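Local coordinates for UBA domain-containing protein Mud1 (Schizosaccharomyces pombe, PDB 1Z96) that binds polyubiquitin chains through its C-terminal UBA domain, linking ubiquitinated proteins to the 19S proteasome, and is also an aspartic protease, at residues Asn5-Gln10 and Gly30-Ala35. Numbering follows the deposited sequence. Where two conformers were deposited one is given.
Sequences NSKIAQ and GDLDVA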
loop_
_atom_site.group_PDB
_atom_site.type_symbol
_atom_site.label_atom_id
_atom_site.label_comp_id
_atom_site.label_asym_id
_atom_site.label_seq_id
_atom_site.Cartn_x
_atom_site.Cartn_y
_atom_site.Cartn_z
ATOM N N ASN A 5 5.313 6.916 -2.746
ATOM C CA ASN A 5 4.075 7.422 -3.345
ATOM C C ASN A 5 3.598 6.591 -4.528
ATOM O O ASN A 5 2.404 6.394 -4.715
ATOM C CB ASN A 5 4.231 8.894 -3.709
ATOM C CG ASN A 5 4.296 9.772 -2.492
ATOM O OD1 ASN A 5 3.743 9.440 -1.437
ATOM N ND2 ASN A 5 4.961 10.902 -2.623
ATOM N N SER A 6 4.535 6.094 -5.330
ATOM C CA SER A 6 4.170 5.214 -6.419
ATOM C C SER A 6 3.543 3.925 -5.898
ATOM O O SER A 6 2.574 3.429 -6.479
ATOM C CB SER A 6 5.378 4.931 -7.312
ATOM O OG SER A 6 5.739 6.121 -7.992
ATOM N N LYS A 7 4.067 3.399 -4.798
ATOM C CA LYS A 7 3.459 2.206 -4.195
ATOM C C LYS A 7 2.076 2.504 -3.626
ATOM O O LYS A 7 1.169 1.693 -3.751
ATOM C CB LYS A 7 4.374 1.633 -3.120
ATOM C CG LYS A 7 5.671 1.099 -3.696
ATOM C CD LYS A 7 6.671 0.846 -2.604
ATOM C CE LYS A 7 7.990 0.418 -3.138
ATOM N NZ LYS A 7 8.960 0.192 -2.010
ATOM N N ILE A 8 1.908 3.648 -2.968
ATOM C CA ILE A 8 0.562 4.003 -2.487
ATOM C C ILE A 8 -0.419 4.053 -3.653
ATOM O O ILE A 8 -1.526 3.518 -3.580
ATOM C CB ILE A 8 0.555 5.341 -1.710
ATOM C CG1 ILE A 8 1.347 5.197 -0.408
ATOM C CG2 ILE A 8 -0.865 5.729 -1.379
ATOM C CD1 ILE A 8 1.698 6.535 0.251
ATOM N N ALA A 9 -0.005 4.712 -4.735
ATOM C CA ALA A 9 -0.814 4.797 -5.937
ATOM C C ALA A 9 -1.184 3.418 -6.508
ATOM O O ALA A 9 -2.323 3.217 -6.940
ATOM C CB ALA A 9 -0.087 5.635 -6.984
ATOM N N GLN A 10 -0.237 2.474 -6.496
ATOM C CA GLN A 10 -0.532 1.110 -6.926
ATOM C C GLN A 10 -1.662 0.522 -6.103
ATOM O O GLN A 10 -2.607 -0.075 -6.640
ATOM C CB GLN A 10 0.699 0.197 -6.810
ATOM C CG GLN A 10 1.730 0.369 -7.888
ATOM C CD GLN A 10 1.428 -0.486 -9.142
ATOM O OE1 GLN A 10 0.264 -0.812 -9.430
ATOM N NE2 GLN A 10 2.472 -0.815 -9.888
ATOM N N GLY A 30 7.681 -0.559 3.311
ATOM C CA GLY A 30 7.766 -0.269 1.887
ATOM C C GLY A 30 7.606 -1.428 0.918
ATOM O O GLY A 30 7.711 -1.242 -0.292
ATOM N N ASP A 31 7.361 -2.630 1.435
ATOM C CA ASP A 31 7.230 -3.817 0.593
ATOM C C ASP A 31 5.787 -3.885 0.071
ATOM O O ASP A 31 4.873 -4.201 0.806
ATOM C CB ASP A 31 7.574 -5.064 1.396
ATOM C CG ASP A 31 7.635 -6.304 0.542
ATOM O OD1 ASP A 31 6.789 -6.463 -0.368
ATOM O OD2 ASP A 31 8.513 -7.180 0.722
ATOM N N LEU A 32 5.604 -3.540 -1.196
ATOM C CA LEU A 32 4.290 -3.398 -1.774
ATOM C C LEU A 32 3.571 -4.738 -1.810
ATOM O O LEU A 32 2.377 -4.807 -1.573
ATOM C CB LEU A 32 4.390 -2.846 -3.194
ATOM C CG LEU A 32 3.110 -2.786 -4.012
ATOM C CD1 LEU A 32 2.047 -1.939 -3.340
ATOM C CD2 LEU A 32 3.395 -2.212 -5.405
ATOM N N ASP A 33 4.299 -5.796 -2.123
ATOM C CA ASP A 33 3.664 -7.119 -2.218
ATOM C C ASP A 33 3.110 -7.546 -0.859
ATOM O O ASP A 33 2.005 -8.061 -0.776
ATOM C CB ASP A 33 4.634 -8.161 -2.712
ATOM C CG ASP A 33 5.052 -7.953 -4.160
ATOM O OD1 ASP A 33 4.358 -7.246 -4.930
ATOM O OD2 ASP A 33 6.106 -8.476 -4.588
ATOM N N VAL A 34 3.850 -7.263 0.212
ATOM C CA VAL A 34 3.376 -7.531 1.566
ATOM C C VAL A 34 2.188 -6.655 1.949
ATOM O O VAL A 34 1.207 -7.133 2.520
ATOM C CB VAL A 34 4.540 -7.385 2.599
ATOM C CG1 VAL A 34 4.010 -7.363 4.016
ATOM C CG2 VAL A 34 5.510 -8.541 2.435
ATOM N N ALA A 35 2.274 -5.363 1.647
ATOM C CA ALA A 35 1.202 -4.425 1.970
ATOM C C ALA A 35 -0.081 -4.800 1.260
ATOM O O ALA A 35 -1.153 -4.756 1.847
ATOM C CB ALA A 35 1.612 -3.000 1.596
#
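K7 in helix 4-13 faces L32, in the first turn of helix 32-39, with their CA atoms 6.2 Å apart. The K7 side chain is extended beyond CG. It runs past L32 to the loop before the helix, where NZ donates a hydrogen bond to G30 O at 2.6 Å. The ammonium meets this oxygen 20° from the carbonyl plane, with a C=O...N angle of 142°. K7 thus ties the first helix to the loop leading into the last one.

The apolar part of the contact centres on L32. Its CB lies 4.2 Å from K7 CG. Chi1 of 173°, with CG anti to the backbone N, turns CG toward helix 4-13, where the two methyls reach different partners. CD2 packs 3.9 Å from Q10 CB and equally near its CG, the two side chains crossing at about a right angle. CD1 lies against the carbonyl oxygen of K7, 3.8 Å from K7 O.

D31 is the N-cap of helix 32-39. Its OD1 accepts from V34 N at 3.1 Å, from above the carboxylate plane.

The contact joins the first and last helices of the three-helix UBA bundle at its surface. L32 also touches L11, a monoubiquitin-binding residue. On helix 18-27, L25 touches K7, I8 and A35.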